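Local structure of probable glucarate dehydratase (3VDG) at residues L328-C333 against L338-H343; M293-F298 against N308-V313; A33-V38 against R84-A89; L57-Q62 against V80-L85. The protein probably dehydrates glucarate, as a metal-dependent member of the enolase superfamily built from a capping domain and a modified TIM barrel. All coordinates share one frame; numbering follows the deposited sequence.

How the contacts relate
Contacts 1 and 2 belong to the barrel and contacts 3 and 4 to the capping domain, their centres 26 to 29 Å apart across the pairs. Strands 312-315 and 339-342 are neighbours, so contacts 1 and 2 touch through Gly339, which bonds with the backbones of Gln311 and Val313. Contacts 3 and 4 share helix 79-92 and its Leu85, which lies against the adjoining strands 30-41 and 55-65. Contacts 1, 2 and 4 are buried and largely apolar, although contact 1 adds one backbone bond and a formate at its far end. Contact 3 is partly buried, at the sheet's edge, and there water joins strand to helix.

Contact 1. Residues L328-C333 against L338-H343; sequences LLAGIC and LGLSMH. With FMT (formic acid), chain B.
Ala330 and Leu340 make the closest side-chain-to-side-chain approach between helix 328-333 and strand 339-342, with CB of Ala330 3.5 Å from CD2 of Leu340. Leu340 gets there because its CG stands anti to the backbone N (chi1 -177°), which sends both methyls across to the helix; the other one, CD1, lies 4.2 Å from SG of Cys333. Close by, the chain turns from helix into strand, and CB of Cys333 packs 3.9 Å from CB of Leu338. The turn is tied by one bond, from Leu338 N to Cys333 O at 2.8 Å. It reaches back five residues and arrives tilted 29° from the carbonyl plane.

Away from this corner the fit slackens. Leu329 brings CD2 only to 4.4 Å from Leu340 CD1, and on the outer side Leu338 and Gly339 remain partly exposed. Beyond Leu340 the strand leaves the helix, and just past its end stands His343, whose NE2 donates an almost straight bond (178°) to O2 of a formate, 2.7 Å away at the ring edge. Asn246 also holds that formate, while His343 ND1 is bonded to Asp316, consistent with the His-Asp dyad of glucarate dehydratases.

Helix 323-336 and strand 339-342 form the last half of a beta-alpha-beta crossover in the barrel. Strand 312-315 lies beside 339-342, with Val313 against Cys333; Leu301 of helix 301-307 packs on Leu329 and Ile332, and the outer face of the helix meets the second subunit, Ile332 against Ile332 of that chain.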
loop_
_atom_site.group_PDB
_atom_site.type_symbol
_atom_site.label_atom_id
_atom_site.label_comp_id
_atom_site.label_asym_id
_atom_site.label_seq_id
_atom_site.Cartn_x
_atom_site.Cartn_y
_atom_site.Cartn_z
ATOM N N LEU A 328 0.258 -3.781 -0.016
ATOM C CA LEU A 328 -0.572 -2.934 0.835
ATOM C C LEU A 328 -0.757 -3.607 2.197
ATOM O O LEU A 328 -0.558 -2.987 3.230
ATOM C CB LEU A 328 -1.925 -2.661 0.187
ATOM C CG LEU A 328 -2.988 -2.070 1.137
ATOM C CD1 LEU A 328 -2.555 -0.718 1.711
ATOM C CD2 LEU A 328 -4.326 -1.949 0.430
ATOM N N LEU A 329 -1.102 -4.893 2.199
ATOM C CA LEU A 329 -1.222 -5.629 3.472
ATOM C C LEU A 329 0.062 -5.481 4.280
ATOM O O LEU A 329 0.020 -5.268 5.503
ATOM C CB LEU A 329 -1.498 -7.125 3.213
ATOM C CG LEU A 329 -1.427 -7.994 4.471
ATOM C CD1 LEU A 329 -2.527 -7.597 5.459
ATOM C CD2 LEU A 329 -1.564 -9.459 4.087
ATOM N N ALA A 330 1.214 -5.590 3.610
ATOM C CA ALA A 330 2.492 -5.527 4.318
ATOM C C ALA A 330 2.661 -4.181 5.010
ATOM O O ALA A 330 3.129 -4.127 6.143
ATOM C CB ALA A 330 3.676 -5.792 3.368
ATOM N N GLY A 331 2.297 -3.102 4.316
ATOM C CA GLY A 331 2.402 -1.750 4.867
ATOM C C GLY A 331 1.420 -1.535 6.017
ATOM O O GLY A 331 1.732 -0.867 6.989
ATOM N N ILE A 332 0.239 -2.123 5.927
ATOM C CA ILE A 332 -0.711 -2.023 7.036
ATOM C C ILE A 332 -0.154 -2.743 8.270
ATOM O O ILE A 332 -0.205 -2.219 9.375
ATOM C CB ILE A 332 -2.089 -2.613 6.675
ATOM C CG1 ILE A 332 -2.781 -1.765 5.609
ATOM C CG2 ILE A 332 -2.961 -2.708 7.916
ATOM C CD1 ILE A 332 -3.948 -2.480 4.929
ATOM N N CYS A 333 0.376 -3.949 8.076
ATOM C CA CYS A 333 0.995 -4.697 9.178
ATOM C C CYS A 333 2.125 -3.903 9.825
ATOM O O CYS A 333 2.199 -3.789 11.057
ATOM C CB CYS A 333 1.520 -6.058 8.703
ATOM S SG CYS A 333 0.152 -7.194 8.355
ATOM N N LEU A 338 2.158 -5.305 13.404
ATOM C CA LEU A 338 1.974 -6.746 13.209
ATOM C C LEU A 338 3.124 -7.331 12.399
ATOM O O LEU A 338 3.605 -6.699 11.444
ATOM C CB LEU A 338 0.671 -6.988 12.438
ATOM C CG LEU A 338 -0.617 -6.448 13.072
ATOM C CD1 LEU A 338 -1.795 -6.661 12.127
ATOM C CD2 LEU A 338 -0.869 -7.122 14.410
ATOM N N GLY A 339 3.561 -8.536 12.748
ATOM C CA GLY A 339 4.587 -9.210 11.955
ATOM C C GLY A 339 3.949 -9.750 10.677
ATOM O O GLY A 339 2.717 -9.806 10.555
ATOM N N LEU A 340 4.780 -10.153 9.724
ATOM C CA LEU A 340 4.268 -10.589 8.408
ATOM C C LEU A 340 4.981 -11.845 7.958
ATOM O O LEU A 340 6.209 -11.899 7.945
ATOM C CB LEU A 340 4.477 -9.500 7.352
ATOM C CG LEU A 340 3.916 -9.842 5.954
ATOM C CD1 LEU A 340 2.392 -9.787 5.985
ATOM C CD2 LEU A 340 4.459 -8.852 4.931
ATOM N N SER A 341 4.210 -12.858 7.588
ATOM C CA SER A 341 4.792 -14.082 7.067
ATOM C C SER A 341 4.033 -14.387 5.773
ATOM O O SER A 341 3.356 -13.497 5.228
ATOM C CB SER A 341 4.645 -15.203 8.123
ATOM O OG SER A 341 5.316 -16.399 7.725
ATOM N N MET A 342 4.128 -15.615 5.275
ATOM C CA MET A 342 3.376 -15.988 4.070
ATOM C C MET A 342 2.836 -17.419 4.131
ATOM O O MET A 342 3.558 -18.364 4.479
ATOM C CB MET A 342 4.219 -15.793 2.800
ATOM C CG MET A 342 3.432 -15.980 1.509
ATOM S SD MET A 342 4.457 -15.830 0.015
ATOM C CE MET A 342 5.026 -14.130 0.124
ATOM N N HIS A 343 1.562 -17.549 3.769
ATOM C CA HIS A 343 0.800 -18.791 3.764
ATOM C C HIS A 343 0.855 -19.364 2.384
ATOM O O HIS A 343 1.024 -18.638 1.403
ATOM C CB HIS A 343 -0.663 -18.450 4.115
ATOM C CG HIS A 343 -1.663 -19.553 3.812
ATOM N ND1 HIS A 343 -2.335 -19.633 2.626
ATOM C CD2 HIS A 343 -2.101 -20.632 4.583
ATOM C CE1 HIS A 343 -3.153 -20.710 2.646
ATOM N NE2 HIS A 343 -3.011 -21.319 3.843
HETATM C C FMT B . -4.109 -24.207 5.754
HETATM O O1 FMT B . -3.739 -23.597 6.752
HETATM O O2 FMT B . -4.402 -23.545 4.628
#

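Contact 2. Residues M293-F298 against N308-V313; sequences MCVVAF and NSVQVV
No flat group enters the contact of Cys294 and Val295 with Val310 and Val313; the one aromatic ring of the two segments, Phe298, turns elsewhere, edge-to-face with Trp320 and against Leu328 and Ile332 of helix 323-336. What remains is aliphatic packing inside a beta-alpha-beta unit of the modified TIM barrel: 293-298 is the loop that leaves strand 289-291, and segment 308-313 leads from helix 301-307 into the next strand, 312-315. The helix between them ends in a Schellman motif at Asn308, where positive phi (57°) ends the helix and lets the chain go on into 308-313.

Val295 faces two valines and gives a branch to each. Its CG1, anti to the backbone N (chi1 -178°), lies 4.2 Å from CG1 of Val313, and its CG2 lies 4.3 Å from CG2 of Val310. Both are ordinary van der Waals separations, and the shared area is small. Helix 301-307 adds to the packing, with Leu301 and Ala304 on Val295, and Met278 of helix 275-284 lies against Val310.

The loop begins directly after Asn292, a ligand of the sodium ion, and Met293 N and Cys294 N both bond to Thr291 OG1. The side chain of Cys294 is about 10 Å from the ion. Its sulfur, placed between the backbone N and the carbonyl carbon (chi1 60°), ends with SG 4.2 Å from CG1 of Val310.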
loop_
_atom_site.group_PDB
_atom_site.type_symbol
_atom_site.label_atom_id
_atom_site.label_comp_id
_atom_site.label_asym_id
_atom_site.label_seq_id
_atom_site.Cartn_x
_atom_site.Cartn_y
_atom_site.Cartn_z
ATOM N N MET A 293 -6.502 -17.555 9.026
ATOM C CA MET A 293 -7.870 -18.020 9.075
ATOM C C MET A 293 -8.795 -16.933 9.563
ATOM O O MET A 293 -9.859 -16.754 9.013
ATOM C CB MET A 293 -8.011 -19.277 9.947
ATOM C CG MET A 293 -7.379 -20.512 9.337
ATOM S SD MET A 293 -7.481 -21.942 10.452
ATOM C CE MET A 293 -9.198 -22.385 10.195
ATOM N N CYS A 294 -8.400 -16.184 10.586
ATOM C CA CYS A 294 -9.315 -15.146 11.070
ATOM C C CYS A 294 -8.992 -13.762 10.513
ATOM O O CYS A 294 -9.742 -12.817 10.739
ATOM C CB CYS A 294 -9.424 -15.146 12.608
ATOM S SG CYS A 294 -7.867 -14.850 13.456
ATOM N N VAL A 295 -7.882 -13.648 9.782
ATOM C CA VAL A 295 -7.586 -12.441 8.998
ATOM C C VAL A 295 -7.163 -12.856 7.571
ATOM O O VAL A 295 -5.991 -13.184 7.331
ATOM C CB VAL A 295 -6.454 -11.592 9.632
ATOM C CG1 VAL A 295 -6.225 -10.322 8.812
ATOM C CG2 VAL A 295 -6.804 -11.200 11.060
ATOM N N VAL A 296 -8.116 -12.840 6.644
ATOM C CA VAL A 296 -7.888 -13.297 5.273
ATOM C C VAL A 296 -8.433 -12.291 4.257
ATOM O O VAL A 296 -8.439 -12.551 3.039
ATOM C CB VAL A 296 -8.512 -14.702 5.015
ATOM C CG1 VAL A 296 -7.810 -15.769 5.852
ATOM C CG2 VAL A 296 -10.006 -14.691 5.298
ATOM N N ALA A 297 -8.882 -11.137 4.753
ATOM C CA ALA A 297 -9.449 -10.083 3.895
ATOM C C ALA A 297 -9.239 -8.729 4.566
ATOM O O ALA A 297 -9.186 -8.648 5.797
ATOM C CB ALA A 297 -10.937 -10.318 3.654
ATOM N N PHE A 298 -9.125 -7.667 3.770
ATOM C CA PHE A 298 -8.877 -6.349 4.354
ATOM C C PHE A 298 -9.934 -5.952 5.387
ATOM O O PHE A 298 -9.604 -5.355 6.407
ATOM C CB PHE A 298 -8.731 -5.262 3.270
ATOM C CG PHE A 298 -7.457 -5.399 2.460
ATOM C CD1 PHE A 298 -6.246 -4.920 2.955
ATOM C CD2 PHE A 298 -7.471 -6.045 1.237
ATOM C CE1 PHE A 298 -5.073 -5.066 2.235
ATOM C CE2 PHE A 298 -6.301 -6.181 0.500
ATOM C CZ PHE A 298 -5.101 -5.697 1.000
ATOM N N ASN A 308 -6.681 -7.140 19.467
ATOM C CA ASN A 308 -5.371 -7.755 19.713
ATOM C C ASN A 308 -5.423 -9.267 19.544
ATOM O O ASN A 308 -4.842 -10.021 20.327
ATOM C CB ASN A 308 -4.859 -7.392 21.113
ATOM C CG ASN A 308 -4.530 -5.912 21.240
ATOM O OD1 ASN A 308 -3.596 -5.425 20.609
ATOM N ND2 ASN A 308 -5.300 -5.193 22.050
ATOM N N SER A 309 -6.124 -9.716 18.510
ATOM C CA SER A 309 -6.290 -11.148 18.289
ATOM C C SER A 309 -5.039 -11.827 17.783
ATOM O O SER A 309 -4.818 -13.002 18.058
ATOM C CB SER A 309 -7.417 -11.403 17.296
ATOM O OG SER A 309 -8.610 -10.833 17.774
ATOM N N VAL A 310 -4.239 -11.115 16.999
ATOM C CA VAL A 310 -3.033 -11.731 16.428
ATOM C C VAL A 310 -1.880 -10.749 16.390
ATOM O O VAL A 310 -2.082 -9.522 16.366
ATOM C CB VAL A 310 -3.240 -12.261 14.989
ATOM C CG1 VAL A 310 -4.236 -13.411 14.969
ATOM C CG2 VAL A 310 -3.653 -11.135 14.045
ATOM N N GLN A 311 -0.676 -11.305 16.374
ATOM C CA GLN A 311 0.538 -10.519 16.358
ATOM C C GLN A 311 1.266 -10.666 15.022
ATOM O O GLN A 311 2.138 -9.856 14.706
ATOM C CB GLN A 311 1.442 -10.940 17.523
ATOM C CG GLN A 311 0.881 -10.531 18.887
ATOM C CD GLN A 311 -0.289 -11.398 19.318
ATOM O OE1 GLN A 311 -0.149 -12.621 19.454
ATOM N NE2 GLN A 311 -1.456 -10.772 19.533
ATOM N N VAL A 312 0.911 -11.699 14.252
ATOM C CA VAL A 312 1.534 -11.976 12.939
ATOM C C VAL A 312 0.437 -12.324 11.921
ATOM O O VAL A 312 -0.451 -13.121 12.218
ATOM C CB VAL A 312 2.525 -13.161 13.021
ATOM C CG1 VAL A 312 3.067 -13.501 11.644
ATOM C CG2 VAL A 312 3.682 -12.887 13.997
ATOM N N VAL A 313 0.468 -11.714 10.736
ATOM C CA VAL A 313 -0.518 -12.051 9.690
ATOM C C VAL A 313 0.216 -12.805 8.576
ATOM O O VAL A 313 1.320 -12.426 8.179
ATOM C CB VAL A 313 -1.200 -10.791 9.105
ATOM C CG1 VAL A 313 -2.159 -11.176 7.971
ATOM C CG2 VAL A 313 -1.975 -10.059 10.197
#

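Contact 3. Residues A33-V38 against R84-A89; sequences ARVTPV and RLQAAA
This is a helix-on-sheet contact in the N-terminal alpha+beta capping domain of the enolase fold: Ala33 and Val35, on the edge strand 30-41, lie against Leu85, Gln86 and Ala89 of helix 79-92. Strand and helix run almost antiparallel, at 171°, with short-segment axes 9.2 Å apart. Alternate strand residues face the helix, while Arg34 and Thr36 turn to the other side, toward Asp64 and helix 407-420.

Val35 carries most of the strand's share. Its two branches part company: CG1, anti to the backbone N (chi1 -178°), reaches 4.0 Å from CD1 of Leu85, the two side chains crossing at about a right angle, whereas CG2 lies 3.5 Å from NE2 of Gln86. The side chains of Gln86 and Val35 slide past each other in opposite directions, and the bend at chi2 (-63°) lays the Gln86 amide alongside Val35 at the exposed margin.

There two waters join the elements. One donates to Ala33 O and to Gln86 OE1, both at 2.8 Å; the second accepts from Val35 N and from Gln86 NE2. Through them an outer-strand carbonyl and N-H find partners although the helix offers no direct bond. Gln86 was modelled in two conformers, so these bridges and the approach of NE2 to Val35 are described for one of them and remain tentative.

At the far end small residues let the backbones draw together, and CB of Ala33 meets CB of Ala89 at 3.8 Å.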
loop_
_atom_site.group_PDB
_atom_site.type_symbol
_atom_site.label_atom_id
_atom_site.label_comp_id
_atom_site.label_asym_id
_atom_site.label_seq_id
_atom_site.Cartn_x
_atom_site.Cartn_y
_atom_site.Cartn_z
ATOM N N ALA A 33 -8.004 -14.180 -22.383
ATOM C CA ALA A 33 -7.279 -15.028 -21.448
ATOM C C ALA A 33 -7.627 -16.485 -21.712
ATOM O O ALA A 33 -8.781 -16.826 -21.970
ATOM C CB ALA A 33 -7.637 -14.671 -20.023
ATOM N N ARG A 34 -6.616 -17.336 -21.656
ATOM C CA ARG A 34 -6.799 -18.783 -21.713
ATOM C C ARG A 34 -6.616 -19.321 -20.294
ATOM O O ARG A 34 -5.560 -19.131 -19.697
ATOM C CB ARG A 34 -5.743 -19.386 -22.642
ATOM C CG ARG A 34 -5.957 -18.983 -24.100
ATOM C CD ARG A 34 -4.763 -19.358 -24.947
ATOM N NE ARG A 34 -3.655 -18.428 -24.772
ATOM C CZ ARG A 34 -2.385 -18.766 -24.968
ATOM N NH1 ARG A 34 -2.081 -20.001 -25.335
ATOM N NH2 ARG A 34 -1.419 -17.883 -24.802
ATOM N N VAL A 35 -7.656 -19.953 -19.756
ATOM C CA VAL A 35 -7.620 -20.556 -18.419
ATOM C C VAL A 35 -7.544 -22.086 -18.555
ATOM O O VAL A 35 -8.437 -22.698 -19.134
ATOM C CB VAL A 35 -8.885 -20.190 -17.607
ATOM C CG1 VAL A 35 -8.807 -20.777 -16.192
ATOM C CG2 VAL A 35 -9.081 -18.684 -17.564
ATOM N N THR A 36 -6.480 -22.695 -18.036
ATOM C CA THR A 36 -6.256 -24.135 -18.173
ATOM C C THR A 36 -6.206 -24.802 -16.798
ATOM O O THR A 36 -5.233 -24.630 -16.057
ATOM C CB THR A 36 -4.911 -24.425 -18.880
ATOM O OG1 THR A 36 -4.862 -23.711 -20.119
ATOM C CG2 THR A 36 -4.744 -25.924 -19.169
ATOM N N PRO A 37 -7.244 -25.580 -16.451
ATOM C CA PRO A 37 -7.140 -26.311 -15.178
ATOM C C PRO A 37 -6.136 -27.465 -15.287
ATOM O O PRO A 37 -6.051 -28.112 -16.328
ATOM C CB PRO A 37 -8.589 -26.785 -14.905
ATOM C CG PRO A 37 -9.320 -26.655 -16.202
ATOM C CD PRO A 37 -8.568 -25.701 -17.096
ATOM N N VAL A 38 -5.333 -27.677 -14.247
ATOM C CA VAL A 38 -4.348 -28.750 -14.231
ATOM C C VAL A 38 -4.472 -29.534 -12.925
ATOM O O VAL A 38 -5.066 -29.046 -11.959
ATOM C CB VAL A 38 -2.920 -28.191 -14.342
ATOM C CG1 VAL A 38 -2.757 -27.451 -15.673
ATOM C CG2 VAL A 38 -2.615 -27.270 -13.153
ATOM N N ARG A 84 -16.119 -18.169 -12.506
ATOM C CA ARG A 84 -15.828 -16.767 -12.190
ATOM C C ARG A 84 -14.638 -16.252 -12.989
ATOM O O ARG A 84 -14.643 -15.106 -13.447
ATOM C CB ARG A 84 -15.573 -16.577 -10.688
ATOM C CG ARG A 84 -16.871 -16.636 -9.879
ATOM C CD ARG A 84 -16.582 -16.879 -8.406
ATOM N NE ARG A 84 -17.817 -16.957 -7.622
ATOM C CZ ARG A 84 -17.888 -17.416 -6.376
ATOM N NH1 ARG A 84 -16.796 -17.835 -5.746
ATOM N NH2 ARG A 84 -19.054 -17.443 -5.750
ATOM N N LEU A 85 -13.616 -17.086 -13.140
ATOM C CA LEU A 85 -12.438 -16.676 -13.892
ATOM C C LEU A 85 -12.839 -16.377 -15.344
ATOM O O LEU A 85 -12.335 -15.433 -15.943
ATOM C CB LEU A 85 -11.358 -17.748 -13.856
ATOM C CG LEU A 85 -10.696 -18.003 -12.502
ATOM C CD1 LEU A 85 -9.774 -19.211 -12.600
ATOM C CD2 LEU A 85 -9.942 -16.764 -12.041
ATOM N N GLN A 86 -13.731 -17.169 -15.894
ATOM C CA GLN A 86 -14.199 -16.958 -17.282
ATOM C C GLN A 86 -14.967 -15.647 -17.375
ATOM O O GLN A 86 -14.772 -14.921 -18.275
ATOM C CB GLN A 86 -15.077 -18.128 -17.756
ATOM C CG GLN A 86 -14.295 -19.400 -18.024
ATOM C CD GLN A 86 -13.288 -19.224 -19.147
ATOM O OE1 GLN A 86 -13.568 -18.556 -20.144
ATOM N NE2 GLN A 86 -12.114 -19.816 -18.991
ATOM N N ALA A 87 -15.817 -15.355 -16.416
ATOM C CA ALA A 87 -16.557 -14.098 -16.421
ATOM C C ALA A 87 -15.607 -12.877 -16.285
ATOM O O ALA A 87 -15.805 -11.847 -16.928
ATOM C CB ALA A 87 -17.609 -14.097 -15.321
ATOM N N ALA A 88 -14.563 -13.023 -15.477
ATOM C CA ALA A 88 -13.569 -11.970 -15.275
ATOM C C ALA A 88 -12.810 -11.729 -16.559
ATOM O O ALA A 88 -12.609 -10.590 -16.971
ATOM C CB ALA A 88 -12.585 -12.370 -14.168
ATOM N N ALA A 89 -12.358 -12.812 -17.174
ATOM C CA ALA A 89 -11.608 -12.716 -18.424
ATOM C C ALA A 89 -12.408 -11.939 -19.465
ATOM O O ALA A 89 -11.863 -11.077 -20.167
ATOM C CB ALA A 89 -11.269 -14.107 -18.945
HETATM O O HOH W 1 -11.311 -17.108 -20.904
HETATM O O HOH W 2 -10.116 -20.322 -21.173
#

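Contact 4. Residues L57-Q62 against V80-L85; sequences LRAVIQ and VHLERL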
loop_
_atom_site.group_PDB
_atom_site.type_symbol
_atom_site.label_atom_id
_atom_site.label_comp_id
_atom_site.label_asym_id
_atom_site.label_seq_id
_atom_site.Cartn_x
_atom_site.Cartn_y
_atom_site.Cartn_z
ATOM N N LEU A 57 -5.535 -29.482 -7.473
ATOM C CA LEU A 57 -5.979 -28.758 -8.686
ATOM C C LEU A 57 -5.508 -27.302 -8.699
ATOM O O LEU A 57 -5.530 -26.643 -7.666
ATOM C CB LEU A 57 -7.510 -28.733 -8.746
ATOM C CG LEU A 57 -8.283 -30.043 -8.600
ATOM C CD1 LEU A 57 -9.782 -29.747 -8.661
ATOM C CD2 LEU A 57 -7.860 -31.054 -9.641
ATOM N N ARG A 58 -5.088 -26.797 -9.858
ATOM C CA ARG A 58 -4.806 -25.355 -10.030
ATOM C C ARG A 58 -5.317 -24.939 -11.405
ATOM O O ARG A 58 -5.593 -25.803 -12.257
ATOM C CB ARG A 58 -3.310 -25.052 -9.914
ATOM C CG ARG A 58 -2.677 -25.531 -8.613
ATOM C CD ARG A 58 -3.102 -24.691 -7.421
ATOM N NE ARG A 58 -2.370 -23.422 -7.366
ATOM C CZ ARG A 58 -2.569 -22.508 -6.437
ATOM N NH1 ARG A 58 -3.481 -22.718 -5.476
ATOM N NH2 ARG A 58 -1.859 -21.389 -6.465
ATOM N N ALA A 59 -5.508 -23.638 -11.602
ATOM C CA ALA A 59 -5.876 -23.096 -12.913
ATOM C C ALA A 59 -4.746 -22.174 -13.345
ATOM O O ALA A 59 -4.292 -21.326 -12.578
ATOM C CB ALA A 59 -7.202 -22.342 -12.849
ATOM N N VAL A 60 -4.256 -22.390 -14.553
ATOM C CA VAL A 60 -3.217 -21.541 -15.144
ATOM C C VAL A 60 -3.885 -20.499 -16.014
ATOM O O VAL A 60 -4.735 -20.829 -16.872
ATOM C CB VAL A 60 -2.254 -22.379 -15.989
ATOM C CG1 VAL A 60 -1.337 -21.474 -16.822
ATOM C CG2 VAL A 60 -1.441 -23.309 -15.080
ATOM N N ILE A 61 -3.539 -19.235 -15.775
ATOM C CA ILE A 61 -4.014 -18.123 -16.592
ATOM C C ILE A 61 -2.915 -17.707 -17.545
ATOM O O ILE A 61 -1.790 -17.440 -17.129
ATOM C CB ILE A 61 -4.437 -16.881 -15.759
ATOM C CG1 ILE A 61 -5.833 -17.065 -15.157
ATOM C CG2 ILE A 61 -4.517 -15.633 -16.638
ATOM C CD1 ILE A 61 -5.895 -18.097 -14.061
ATOM N N GLN A 62 -3.245 -17.678 -18.833
ATOM C CA GLN A 62 -2.354 -17.094 -19.838
ATOM C C GLN A 62 -3.097 -15.870 -20.340
ATOM O O GLN A 62 -4.183 -15.980 -20.927
ATOM C CB GLN A 62 -2.077 -18.085 -20.973
ATOM C CG GLN A 62 -0.978 -19.092 -20.653
ATOM C CD GLN A 62 -0.932 -20.241 -21.655
ATOM O OE1 GLN A 62 -1.902 -20.981 -21.801
ATOM N NE2 GLN A 62 0.193 -20.387 -22.342
ATOM N N VAL A 80 -16.821 -23.568 -9.433
ATOM C CA VAL A 80 -17.411 -22.228 -9.398
ATOM C C VAL A 80 -16.333 -21.152 -9.644
ATOM O O VAL A 80 -16.598 -20.124 -10.260
ATOM C CB VAL A 80 -18.149 -21.998 -8.065
ATOM C CG1 VAL A 80 -17.202 -22.214 -6.890
ATOM C CG2 VAL A 80 -18.747 -20.601 -8.008
ATOM N N HIS A 81 -15.109 -21.396 -9.178
ATOM C CA HIS A 81 -14.005 -20.461 -9.425
ATOM C C HIS A 81 -13.666 -20.386 -10.899
ATOM O O HIS A 81 -13.427 -19.311 -11.426
ATOM C CB HIS A 81 -12.768 -20.864 -8.601
ATOM C CG HIS A 81 -11.701 -19.783 -8.507
ATOM N ND1 HIS A 81 -11.948 -18.561 -8.002
ATOM C CD2 HIS A 81 -10.335 -19.809 -8.825
ATOM C CE1 HIS A 81 -10.805 -17.822 -8.016
ATOM N NE2 HIS A 81 -9.823 -18.589 -8.528
ATOM N N LEU A 82 -13.630 -21.523 -11.588
ATOM C CA LEU A 82 -13.387 -21.522 -13.042
ATOM C C LEU A 82 -14.410 -20.687 -13.819
ATOM O O LEU A 82 -14.062 -19.975 -14.781
ATOM C CB LEU A 82 -13.369 -22.950 -13.599
ATOM C CG LEU A 82 -12.218 -23.840 -13.143
ATOM C CD1 LEU A 82 -12.342 -25.200 -13.813
ATOM C CD2 LEU A 82 -10.873 -23.205 -13.476
ATOM N N GLU A 83 -15.670 -20.791 -13.425
ATOM C CA GLU A 83 -16.737 -19.972 -14.012
ATOM C C GLU A 83 -16.506 -18.497 -13.734
ATOM O O GLU A 83 -16.715 -17.653 -14.608
ATOM C CB GLU A 83 -18.102 -20.351 -13.427
ATOM C CG GLU A 83 -18.523 -21.780 -13.725
ATOM C CD GLU A 83 -19.799 -22.183 -13.004
ATOM O OE1 GLU A 83 -20.349 -21.364 -12.233
ATOM O OE2 GLU A 83 -20.254 -23.329 -13.208
ATOM N N ARG A 84 -16.119 -18.169 -12.506
ATOM C CA ARG A 84 -15.828 -16.767 -12.190
ATOM C C ARG A 84 -14.638 -16.252 -12.989
ATOM O O ARG A 84 -14.643 -15.106 -13.447
ATOM C CB ARG A 84 -15.573 -16.577 -10.688
ATOM C CG ARG A 84 -16.871 -16.636 -9.879
ATOM C CD ARG A 84 -16.582 -16.879 -8.406
ATOM N NE ARG A 84 -17.817 -16.957 -7.622
ATOM C CZ ARG A 84 -17.888 -17.416 -6.376
ATOM N NH1 ARG A 84 -16.796 -17.835 -5.746
ATOM N NH2 ARG A 84 -19.054 -17.443 -5.750
ATOM N N LEU A 85 -13.616 -17.086 -13.140
ATOM C CA LEU A 85 -12.438 -16.676 -13.892
ATOM C C LEU A 85 -12.839 -16.377 -15.344
ATOM O O LEU A 85 -12.335 -15.433 -15.943
ATOM C CB LEU A 85 -11.358 -17.748 -13.856
ATOM C CG LEU A 85 -10.696 -18.003 -12.502
ATOM C CD1 LEU A 85 -9.774 -19.211 -12.600
ATOM C CD2 LEU A 85 -9.942 -16.764 -12.041
#
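Leu82 reaches Ala59 from the flank of its helix, and can be followed outward atom by atom. CB starts 6.2 Å from CB of Ala59, clear of the strand. CG of Leu82, anti to the carbonyl carbon (chi1 -67°), stands 5.2 Å from CB of Ala59. There the methyls split: CD2 goes on to touch Ala59 CB at 3.8 Å, while CD1 turns aside and stays 6.0 Å from it.

Ala59 receives a second methyl, CD1 of Leu85, one helical turn further on, at 4.1 Å. That same CD1 lies 4.3 Å from CD1 of Ile61, so two strand residues facing the helix share a single leucine tip. The small side chain of Ala59 leaves room for both leucines. These are ordinary van der Waals contacts over a small area, with the axes of strand and helix 10.3 Å apart and nearly parallel at 8°.

Leu85 also packs on His81, one turn back: its CG stands 4.0 Å above one face of the ring, offset toward the rim, while His81 NE2 is bonded to Thr75 OG1 on strand 70-75. Phe139 of helix 131-151 covers Leu85, and Pro138 covers Ile61. Arg58 CB leaves on the opposite side of the strand, its guanidinium salt-bridged to Glu74 and hydrogen-bonded to Ser351. Central strand 55-65 under helix 79-92 is the helix-on-sheet layer of the enolase superfamily's N-terminal capping domain.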